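Local coordinates for uncharacterized protein (Parabacteroides merdae, PDB 4R7F) that is of unknown function but carries a domain related to type 9 secretion system plug proteins, in a chain with three immunoglobulin-like beta-sandwich domains, at residues V141-S149 and Q161-F172; I217-R225 and I363-Y374. All blocks are in the same frame, centred on the assembly; numbering follows the deposited sequence. Where two conformers were deposited one is given.

How the interactions relate
Interactions 1 and 2 lie in series along the chain, with centres about 22 Å apart. Interaction 1 pairs strands 143-149 and 160-168 as a beta hairpin; interaction 2 begins on strand 207-219, neighbour of 160-168 in the same four-stranded antiparallel sheet, and joins it to the start of strand 373-380 in a second sheet. The contacts meet at Gln161, whose side-chain amide probably hydrogen-bonds Tyr374 OH and Thr370 O, while Val148 packs on the Tyr374 ring. The hairpin supplies part of one sandwich wall and a contact with the second subunit; in interaction 2 Phe218 and Tyr374 bring the two sheets together, while the rest pairs two connections to the sheet of 225-228 and 342-352, where magnesium is bound.

Interaction 1: residues V141-S149 and Q161-F172; sequences VVNISASVS and QQVSFNINNKNF. With GOL (glycerol), chain B.
Asn143 and Asn168 lie side by side on one face of the hairpin, their amide planes only 17° apart. Asn143 has two conformers; in one, with CG anti to the backbone N (chi1 151°), Asn168 ND2 makes a short, nearly straight bond to Asn143 OD1 at 2.6 Å, a link that may not be permanent. Asn168 OD1 turns to Gln207 of the next strand. Asn143 and Asn168 also form a hydrogen-bonded backbone pair.

On the other face, Ile144 runs alongside Phe165, with Ile144 CG2 3.9 Å from Phe165 CD2. Ala146 suits a non-hydrogen-bonded pair whose CA atoms approach to 4.1 Å, and its methyl packs on the Phe165 CB. Beyond the strand ends, Val141 CG2 sits over one face of the Phe172 ring, 3.5 Å from the centroid, a CH-pi contact. A glycerol, probably from the crystallisation liquor, donates through O1 to Val141 O at 2.9 Å.

Alternation thus divides the chemistry: Ile144 and Phe165 face Val378 and Ile376 inside the sandwich, while Ser145 (in one of two positions) and Asn143 ND2 can hydrogen-bond Ser147 of the second subunit, implying a polar face of small side chains where the two subunits meet.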
loop_
_atom_site.group_PDB
_atom_site.type_symbol
_atom_site.label_atom_id
_atom_site.label_comp_id
_atom_site.label_asym_id
_atom_site.label_seq_id
_atom_site.Cartn_x
_atom_site.Cartn_y
_atom_site.Cartn_z
ATOM N N VAL A 141 1.050 9.493 20.505
ATOM C CA VAL A 141 0.906 10.909 20.781
ATOM C C VAL A 141 1.677 11.823 19.819
ATOM O O VAL A 141 1.577 13.032 19.919
ATOM C CB VAL A 141 1.286 11.214 22.246
ATOM C CG1 VAL A 141 0.277 10.555 23.176
ATOM C CG2 VAL A 141 2.725 10.774 22.556
ATOM N N VAL A 142 2.462 11.245 18.912
ATOM C CA VAL A 142 3.046 12.017 17.856
ATOM C C VAL A 142 2.733 11.324 16.513
ATOM O O VAL A 142 2.441 10.133 16.465
ATOM C CB VAL A 142 4.565 12.181 18.047
ATOM C CG1 VAL A 142 4.883 12.771 19.407
ATOM C CG2 VAL A 142 5.283 10.850 17.864
ATOM N N ASN A 143 2.793 12.091 15.438
ATOM C CA ASN A 143 2.497 11.640 14.082
ATOM C C ASN A 143 3.841 11.637 13.352
ATOM O O ASN A 143 4.687 12.505 13.607
ATOM C CB ASN A 143 1.405 12.578 13.469
ATOM C CG ASN A 143 1.474 12.716 11.959
ATOM O OD1 ASN A 143 2.221 13.547 11.451
ATOM N ND2 ASN A 143 0.656 11.950 11.236
ATOM N N ILE A 144 4.070 10.662 12.480
ATOM C CA ILE A 144 5.316 10.584 11.747
ATOM C C ILE A 144 5.025 10.680 10.268
ATOM O O ILE A 144 4.293 9.843 9.734
ATOM C CB ILE A 144 6.035 9.258 12.040
ATOM C CG1 ILE A 144 6.331 9.090 13.537
ATOM C CG2 ILE A 144 7.330 9.181 11.246
ATOM C CD1 ILE A 144 6.871 7.703 13.908
ATOM N N SER A 145 5.557 11.706 9.607
ATOM C CA SER A 145 5.479 11.841 8.146
ATOM C C SER A 145 6.773 11.332 7.549
ATOM O O SER A 145 7.820 11.811 7.929
ATOM C CB SER A 145 5.277 13.301 7.736
ATOM O OG SER A 145 4.046 13.793 8.213
ATOM N N ALA A 146 6.685 10.385 6.611
ATOM C CA ALA A 146 7.867 9.688 6.104
ATOM C C ALA A 146 7.842 9.481 4.592
ATOM O O ALA A 146 6.805 9.571 3.968
ATOM C CB ALA A 146 8.034 8.353 6.817
ATOM N N SER A 147 9.021 9.280 4.006
ATOM C CA SER A 147 9.114 8.866 2.617
ATOM C C SER A 147 10.313 7.931 2.421
ATOM O O SER A 147 11.223 7.940 3.223
ATOM C CB SER A 147 9.218 10.076 1.678
ATOM O OG SER A 147 10.457 10.752 1.826
ATOM N N VAL A 148 10.275 7.129 1.354
ATOM C CA VAL A 148 11.386 6.295 0.931
ATOM C C VAL A 148 11.660 6.641 -0.511
ATOM O O VAL A 148 10.727 6.644 -1.324
ATOM C CB VAL A 148 11.039 4.796 0.985
ATOM C CG1 VAL A 148 12.297 3.961 0.856
ATOM C CG2 VAL A 148 10.416 4.459 2.299
ATOM N N SER A 149 12.922 6.927 -0.838
ATOM C CA SER A 149 13.282 7.204 -2.200
ATOM C C SER A 149 14.542 6.468 -2.621
ATOM O O SER A 149 15.474 6.355 -1.857
ATOM C CB SER A 149 13.494 8.704 -2.383
ATOM O OG SER A 149 14.032 8.964 -3.676
ATOM N N GLN A 161 18.060 2.762 -1.097
ATOM C CA GLN A 161 16.850 3.439 -0.716
ATOM C C GLN A 161 17.157 4.293 0.503
ATOM O O GLN A 161 17.884 3.875 1.388
ATOM C CB GLN A 161 15.734 2.429 -0.420
ATOM C CG GLN A 161 14.974 2.095 -1.682
ATOM C CD GLN A 161 14.101 0.870 -1.606
ATOM O OE1 GLN A 161 13.702 0.379 -0.532
ATOM N NE2 GLN A 161 13.780 0.372 -2.764
ATOM N N GLN A 162 16.583 5.483 0.576
ATOM C CA GLN A 162 16.777 6.326 1.735
ATOM C C GLN A 162 15.443 6.689 2.353
ATOM O O GLN A 162 14.519 7.112 1.666
ATOM C CB GLN A 162 17.526 7.581 1.317
ATOM C CG GLN A 162 17.659 8.657 2.389
ATOM C CD GLN A 162 18.861 9.595 2.127
ATOM O OE1 GLN A 162 19.388 9.661 1.021
ATOM N NE2 GLN A 162 19.321 10.271 3.170
ATOM N N VAL A 163 15.377 6.537 3.666
ATOM C CA VAL A 163 14.216 6.921 4.471
ATOM C C VAL A 163 14.386 8.309 5.060
ATOM O O VAL A 163 15.447 8.663 5.569
ATOM C CB VAL A 163 14.077 5.985 5.670
ATOM C CG1 VAL A 163 12.880 6.376 6.509
ATOM C CG2 VAL A 163 13.962 4.542 5.189
ATOM N N SER A 164 13.310 9.070 5.017
ATOM C CA SER A 164 13.310 10.467 5.432
ATOM C C SER A 164 12.071 10.553 6.292
ATOM O O SER A 164 11.027 10.009 5.914
ATOM C CB SER A 164 13.176 11.410 4.218
ATOM O OG SER A 164 14.202 11.262 3.225
ATOM N N PHE A 165 12.170 11.182 7.459
ATOM C CA PHE A 165 10.963 11.380 8.264
ATOM C C PHE A 165 10.995 12.571 9.194
ATOM O O PHE A 165 12.057 13.051 9.537
ATOM C CB PHE A 165 10.566 10.102 9.024
ATOM C CG PHE A 165 11.449 9.772 10.199
ATOM C CD1 PHE A 165 12.606 9.024 10.031
ATOM C CD2 PHE A 165 11.105 10.178 11.469
ATOM C CE1 PHE A 165 13.405 8.700 11.126
ATOM C CE2 PHE A 165 11.916 9.893 12.558
ATOM C CZ PHE A 165 13.054 9.138 12.383
ATOM N N ASN A 166 9.805 13.004 9.613
ATOM C CA ASN A 166 9.632 14.112 10.570
ATOM C C ASN A 166 8.686 13.649 11.615
ATOM O O ASN A 166 7.713 12.980 11.310
ATOM C CB ASN A 166 9.031 15.356 9.916
ATOM C CG ASN A 166 9.834 15.806 8.712
ATOM O OD1 ASN A 166 10.807 16.530 8.846
ATOM N ND2 ASN A 166 9.443 15.332 7.528
ATOM N N ILE A 167 8.974 14.022 12.850
ATOM C CA ILE A 167 8.098 13.747 13.932
ATOM C C ILE A 167 7.337 15.021 14.172
ATOM O O ILE A 167 7.934 16.032 14.475
ATOM C CB ILE A 167 8.883 13.383 15.199
ATOM C CG1 ILE A 167 9.712 12.128 14.934
ATOM C CG2 ILE A 167 7.926 13.189 16.360
ATOM C CD1 ILE A 167 10.632 11.772 16.075
ATOM N N ASN A 168 6.024 14.947 13.999
ATOM C CA ASN A 168 5.109 16.036 14.247
ATOM C C ASN A 168 4.497 15.944 15.646
ATOM O O ASN A 168 3.684 15.089 15.894
ATOM C CB ASN A 168 4.031 16.001 13.162
ATOM C CG ASN A 168 4.624 16.047 11.748
ATOM O OD1 ASN A 168 5.541 16.814 11.465
ATOM N ND2 ASN A 168 4.090 15.227 10.867
ATOM N N ASN A 169 4.913 16.850 16.542
ATOM C CA ASN A 169 4.616 16.783 17.955
ATOM C C ASN A 169 4.010 18.047 18.559
ATOM O O ASN A 169 4.260 18.334 19.725
ATOM C CB ASN A 169 5.877 16.389 18.770
ATOM C CG ASN A 169 6.951 17.468 18.768
ATOM O OD1 ASN A 169 7.105 18.220 17.817
ATOM N ND2 ASN A 169 7.653 17.571 19.851
ATOM N N LYS A 170 3.149 18.733 17.809
ATOM C CA LYS A 170 2.445 19.910 18.316
ATOM C C LYS A 170 1.678 19.592 19.613
ATOM O O LYS A 170 1.662 20.395 20.534
ATOM C CB LYS A 170 1.475 20.470 17.257
ATOM C CG LYS A 170 0.710 21.700 17.755
ATOM C CD LYS A 170 -0.098 22.444 16.683
ATOM C CE LYS A 170 -1.219 21.595 16.080
ATOM N NZ LYS A 170 -2.247 21.002 16.994
ATOM N N ASN A 171 1.053 18.418 19.662
ATOM C CA ASN A 171 0.285 18.001 20.803
ATOM C C ASN A 171 1.056 17.135 21.786
ATOM O O ASN A 171 0.479 16.652 22.734
ATOM C CB ASN A 171 -0.990 17.298 20.338
ATOM C CG ASN A 171 -1.925 18.242 19.585
ATOM O OD1 ASN A 171 -1.838 19.455 19.745
ATOM N ND2 ASN A 171 -2.813 17.692 18.758
ATOM N N PHE A 172 2.366 16.976 21.594
ATOM C CA PHE A 172 3.184 16.293 22.599
ATOM C C PHE A 172 4.567 16.934 22.627
ATOM O O PHE A 172 5.538 16.341 22.187
ATOM C CB PHE A 172 3.254 14.785 22.329
ATOM C CG PHE A 172 3.768 13.985 23.488
ATOM C CD1 PHE A 172 2.924 13.648 24.543
ATOM C CD2 PHE A 172 5.112 13.590 23.546
ATOM C CE1 PHE A 172 3.397 12.920 25.625
ATOM C CE2 PHE A 172 5.581 12.859 24.627
ATOM C CZ PHE A 172 4.729 12.527 25.668
HETATM C C1 GOL B . 0.491 14.876 17.657
HETATM O O1 GOL B . 1.552 15.522 18.446
HETATM C C2 GOL B . -0.295 15.877 16.793
HETATM O O2 GOL B . 0.668 16.683 16.149
HETATM C C3 GOL B . -1.201 15.300 15.693
HETATM O O3 GOL B . -2.205 16.272 15.310
#

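Interaction 2: residues I217-R225 and I363-Y374. With MG (magnesium ion), chain G.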
loop_
_atom_site.group_PDB
_atom_site.type_symbol
_atom_site.label_atom_id
_atom_site.label_comp_id
_atom_site.label_asym_id
_atom_site.label_seq_id
_atom_site.Cartn_x
_atom_site.Cartn_y
_atom_site.Cartn_z
ATOM N N ILE A 217 20.192 5.408 4.946
ATOM C CA ILE A 217 20.326 4.877 3.612
ATOM C C ILE A 217 20.597 3.378 3.708
ATOM O O ILE A 217 21.575 2.941 4.288
ATOM C CB ILE A 217 21.458 5.560 2.835
ATOM C CG1 ILE A 217 21.178 7.056 2.721
ATOM C CG2 ILE A 217 21.540 4.969 1.440
ATOM C CD1 ILE A 217 22.229 7.829 1.945
ATOM N N PHE A 218 19.707 2.599 3.129
ATOM C CA PHE A 218 19.726 1.152 3.229
ATOM C C PHE A 218 20.033 0.592 1.876
ATOM O O PHE A 218 19.641 1.189 0.878
ATOM C CB PHE A 218 18.344 0.670 3.572
ATOM C CG PHE A 218 17.963 0.898 4.978
ATOM C CD1 PHE A 218 17.392 2.098 5.366
ATOM C CD2 PHE A 218 18.094 -0.111 5.902
ATOM C CE1 PHE A 218 17.000 2.313 6.677
ATOM C CE2 PHE A 218 17.735 0.095 7.228
ATOM C CZ PHE A 218 17.186 1.317 7.613
ATOM N N PRO A 219 20.667 -0.582 1.817
ATOM C CA PRO A 219 20.700 -1.210 0.471
ATOM C C PRO A 219 19.303 -1.651 0.054
ATOM O O PRO A 219 18.500 -2.074 0.898
ATOM C CB PRO A 219 21.625 -2.408 0.658
ATOM C CG PRO A 219 21.631 -2.647 2.140
ATOM C CD PRO A 219 21.476 -1.315 2.793
ATOM N N ALA A 220 19.007 -1.527 -1.235
ATOM C CA ALA A 220 17.643 -1.664 -1.704
ATOM C C ALA A 220 17.169 -3.092 -1.788
ATOM O O ALA A 220 15.953 -3.361 -1.727
ATOM C CB ALA A 220 17.457 -0.954 -3.032
ATOM N N GLY A 221 18.097 -4.029 -1.948
ATOM C CA GLY A 221 17.713 -5.442 -2.076
ATOM C C GLY A 221 16.859 -5.696 -3.296
ATOM O O GLY A 221 16.943 -4.961 -4.308
ATOM N N ASN A 222 16.032 -6.726 -3.179
ATOM C CA ASN A 222 15.288 -7.294 -4.280
ATOM C C ASN A 222 13.978 -7.817 -3.710
ATOM O O ASN A 222 13.827 -7.941 -2.476
ATOM C CB ASN A 222 16.063 -8.450 -4.923
ATOM C CG ASN A 222 15.641 -8.730 -6.372
ATOM O OD1 ASN A 222 14.590 -8.304 -6.811
ATOM N ND2 ASN A 222 16.462 -9.451 -7.100
ATOM N N GLU A 223 13.020 -8.101 -4.592
ATOM C CA GLU A 223 11.789 -8.764 -4.154
ATOM C C GLU A 223 12.183 -10.148 -3.713
ATOM O O GLU A 223 13.081 -10.780 -4.291
ATOM C CB GLU A 223 10.694 -8.820 -5.238
ATOM C CG GLU A 223 10.369 -7.466 -5.920
ATOM C CD GLU A 223 9.902 -6.341 -4.983
ATOM O OE1 GLU A 223 9.597 -6.560 -3.778
ATOM O OE2 GLU A 223 9.859 -5.194 -5.479
ATOM N N TYR A 224 11.532 -10.589 -2.654
ATOM C CA TYR A 224 11.838 -11.863 -2.066
ATOM C C TYR A 224 11.426 -12.919 -3.068
ATOM O O TYR A 224 10.520 -12.726 -3.923
ATOM C CB TYR A 224 11.091 -12.073 -0.731
ATOM C CG TYR A 224 11.645 -11.304 0.444
ATOM C CD1 TYR A 224 11.578 -9.947 0.496
ATOM C CD2 TYR A 224 12.234 -11.965 1.531
ATOM C CE1 TYR A 224 12.098 -9.235 1.575
ATOM C CE2 TYR A 224 12.761 -11.279 2.596
ATOM C CZ TYR A 224 12.677 -9.900 2.630
ATOM O OH TYR A 224 13.193 -9.178 3.688
ATOM N N ARG A 225 12.135 -14.036 -2.963
ATOM C CA ARG A 225 11.821 -15.239 -3.683
ATOM C C ARG A 225 10.576 -15.854 -3.090
ATOM O O ARG A 225 10.322 -15.732 -1.870
ATOM C CB ARG A 225 12.970 -16.248 -3.564
ATOM C CG ARG A 225 14.267 -15.810 -4.216
ATOM C CD ARG A 225 15.433 -16.630 -3.690
ATOM N NE ARG A 225 16.722 -16.061 -4.009
ATOM C CZ ARG A 225 17.383 -16.263 -5.144
ATOM N NH1 ARG A 225 16.882 -17.011 -6.117
ATOM N NH2 ARG A 225 18.561 -15.699 -5.301
ATOM N N ILE A 363 23.935 -11.978 -3.246
ATOM C CA ILE A 363 23.099 -13.010 -3.877
ATOM C C ILE A 363 21.766 -12.509 -4.473
ATOM O O ILE A 363 21.301 -13.014 -5.509
ATOM C CB ILE A 363 22.824 -14.091 -2.822
ATOM C CG1 ILE A 363 24.170 -14.685 -2.394
ATOM C CG2 ILE A 363 21.860 -15.151 -3.352
ATOM C CD1 ILE A 363 24.164 -15.300 -1.027
ATOM N N GLU A 364 21.138 -11.549 -3.800
ATOM C CA GLU A 364 19.831 -11.089 -4.206
ATOM C C GLU A 364 19.926 -9.863 -5.092
ATOM O O GLU A 364 19.054 -9.627 -5.911
ATOM C CB GLU A 364 18.942 -10.821 -2.989
ATOM C CG GLU A 364 18.727 -12.046 -2.120
ATOM C CD GLU A 364 18.140 -13.247 -2.843
ATOM O OE1 GLU A 364 17.829 -13.192 -4.068
ATOM O OE2 GLU A 364 17.982 -14.301 -2.172
ATOM N N GLY A 365 21.015 -9.120 -4.943
ATOM C CA GLY A 365 21.227 -7.868 -5.652
ATOM C C GLY A 365 20.542 -6.701 -4.948
ATOM O O GLY A 365 19.719 -6.898 -4.041
ATOM N N ASN A 366 20.888 -5.487 -5.376
ATOM C CA ASN A 366 20.352 -4.270 -4.797
ATOM C C ASN A 366 19.833 -3.401 -5.950
ATOM O O ASN A 366 20.594 -2.880 -6.747
ATOM C CB ASN A 366 21.427 -3.531 -3.983
ATOM C CG ASN A 366 21.688 -4.156 -2.626
ATOM O OD1 ASN A 366 20.784 -4.726 -1.993
ATOM N ND2 ASN A 366 22.944 -4.079 -2.168
ATOM N N TYR A 367 18.522 -3.237 -5.988
ATOM C CA TYR A 367 17.835 -2.569 -7.061
ATOM C C TYR A 367 16.959 -1.537 -6.439
ATOM O O TYR A 367 16.101 -1.885 -5.614
ATOM C CB TYR A 367 16.967 -3.599 -7.790
ATOM C CG TYR A 367 17.770 -4.719 -8.450
ATOM C CD1 TYR A 367 18.321 -4.547 -9.698
ATOM C CD2 TYR A 367 17.960 -5.941 -7.821
ATOM C CE1 TYR A 367 19.051 -5.556 -10.314
ATOM C CE2 TYR A 367 18.664 -6.964 -8.439
ATOM C CZ TYR A 367 19.225 -6.748 -9.691
ATOM O OH TYR A 367 19.966 -7.726 -10.338
ATOM N N TYR A 368 17.148 -0.275 -6.828
ATOM C CA TYR A 368 16.427 0.849 -6.187
ATOM C C TYR A 368 14.911 0.751 -6.297
ATOM O O TYR A 368 14.221 1.278 -5.442
ATOM C CB TYR A 368 16.872 2.218 -6.728
ATOM C CG TYR A 368 16.250 2.542 -8.060
ATOM C CD1 TYR A 368 16.784 2.005 -9.240
ATOM C CD2 TYR A 368 15.101 3.340 -8.147
ATOM C CE1 TYR A 368 16.205 2.255 -10.459
ATOM C CE2 TYR A 368 14.501 3.596 -9.371
ATOM C CZ TYR A 368 15.077 3.067 -10.513
ATOM O OH TYR A 368 14.529 3.299 -11.723
ATOM N N GLN A 369 14.408 0.094 -7.347
ATOM C CA GLN A 369 12.963 -0.038 -7.572
ATOM C C GLN A 369 12.267 -0.910 -6.543
ATOM O O GLN A 369 11.046 -0.859 -6.443
ATOM C CB GLN A 369 12.628 -0.672 -8.947
ATOM C CG GLN A 369 13.266 -0.079 -10.197
ATOM C CD GLN A 369 14.642 -0.658 -10.547
ATOM O OE1 GLN A 369 15.430 -1.099 -9.688
ATOM N NE2 GLN A 369 14.935 -0.660 -11.825
ATOM N N THR A 370 13.021 -1.777 -5.858
ATOM C CA THR A 370 12.448 -2.826 -5.018
ATOM C C THR A 370 11.449 -2.257 -3.987
ATOM O O THR A 370 11.725 -1.275 -3.287
ATOM C CB THR A 370 13.582 -3.609 -4.295
ATOM O OG1 THR A 370 14.336 -4.304 -5.285
ATOM C CG2 THR A 370 13.025 -4.619 -3.280
ATOM N N GLN A 371 10.294 -2.880 -3.913
ATOM C CA GLN A 371 9.290 -2.541 -2.902
ATOM C C GLN A 371 9.728 -3.125 -1.557
ATOM O O GLN A 371 9.802 -4.360 -1.383
ATOM C CB GLN A 371 7.899 -3.067 -3.324
ATOM C CG GLN A 371 6.778 -2.815 -2.293
ATOM C CD GLN A 371 6.617 -3.865 -1.147
ATOM O OE1 GLN A 371 6.693 -5.103 -1.351
ATOM N NE2 GLN A 371 6.332 -3.351 0.068
ATOM N N ASN A 372 10.044 -2.243 -0.614
ATOM C CA ASN A 372 10.399 -2.652 0.754
ATOM C C ASN A 372 9.551 -1.879 1.717
ATOM O O ASN A 372 8.941 -0.880 1.347
ATOM C CB ASN A 372 11.868 -2.349 1.047
ATOM C CG ASN A 372 12.804 -3.269 0.305
ATOM O OD1 ASN A 372 12.691 -4.507 0.367
ATOM N ND2 ASN A 372 13.711 -2.682 -0.419
ATOM N N GLU A 373 9.499 -2.333 2.954
ATOM C CA GLU A 373 8.825 -1.565 3.992
ATOM C C GLU A 373 9.817 -1.165 5.073
ATOM O O GLU A 373 10.803 -1.850 5.283
ATOM C CB GLU A 373 7.685 -2.360 4.602
ATOM C CG GLU A 373 8.111 -3.553 5.436
ATOM C CD GLU A 373 6.940 -4.447 5.743
ATOM O OE1 GLU A 373 6.407 -5.070 4.798
ATOM O OE2 GLU A 373 6.547 -4.509 6.909
ATOM N N TYR A 374 9.537 -0.060 5.753
ATOM C CA TYR A 374 10.392 0.449 6.801
ATOM C C TYR A 374 9.522 0.869 7.945
ATOM O O TYR A 374 8.621 1.660 7.757
ATOM C CB TYR A 374 11.168 1.666 6.314
ATOM C CG TYR A 374 12.061 1.328 5.178
ATOM C CD1 TYR A 374 11.592 1.322 3.879
ATOM C CD2 TYR A 374 13.360 0.943 5.391
ATOM C CE1 TYR A 374 12.422 0.984 2.815
ATOM C CE2 TYR A 374 14.198 0.626 4.327
ATOM C CZ TYR A 374 13.732 0.625 3.047
ATOM O OH TYR A 374 14.580 0.224 1.996
HETATM MG MG MG G . 9.347 -6.466 -1.432
HETATM O O HOH W 1 11.691 -6.691 -1.038
#
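The Phe218 ring receives Tyr374 CE2 over one face, 3.7 Å above its plane and near the ring's periphery, with the two rings inclined at 55° and the two side chains running antiparallel. The Tyr374 hydroxyl probably hydrogen-bonds Gln161 OE1. The Tyr367 ring has carbonyl oxygens at its edge, Glu364 O in plane and Gly221 O near it, and its hydroxyl hydrogen-bonds the backbone O of Arg259. The guanidinium of Arg225 is also used edge-on: NE points at the syn lone pair of Glu364 OE2 at 2.8 Å, although guanidinium and carboxylate planes are 57° apart. This tilt goes with a weak second bond from NH2 to OE1, and Arg259 makes another salt bridge to OE1.

Between these groups, amides tie the two loops together. Asn222 ND2 donates to Glu364 O at 2.9 Å, while its OD1 accepts from the following Glu223 N. Gly221, whose positive phi favours glycine, donates from N to Asn366 OD1 at 2.8 Å and accepts at its O from Tyr367 N at 2.9 Å. Asn372 ND2 similarly bonds to Ala220 O.

Glu223 bridges the loops with both oxygens, its chain folded by the turn about CB-CG (chi2 -59°) to bring the carboxylate back. Glu223 OE2 accepts from Gln371 N at 2.8 Å and from Tyr264, which fixes the group's rotation, while Glu223 OE1 binds magnesium at 2.4 Å. Gln371 contributes its backbone O to magnesium at 2.2 Å, and a bound water, itself held by Asn222 O and Asn372 OD1, adds a third oxygen. Asp269 and Asp271 complete a six-oxygen, carboxylate- and carbonyl-rich site modelled as magnesium. It lies where two chain crossings run side by side between this sandwich and the neighbouring sheet of 225-228 and 342-352, consistent with a site at a junction of domains.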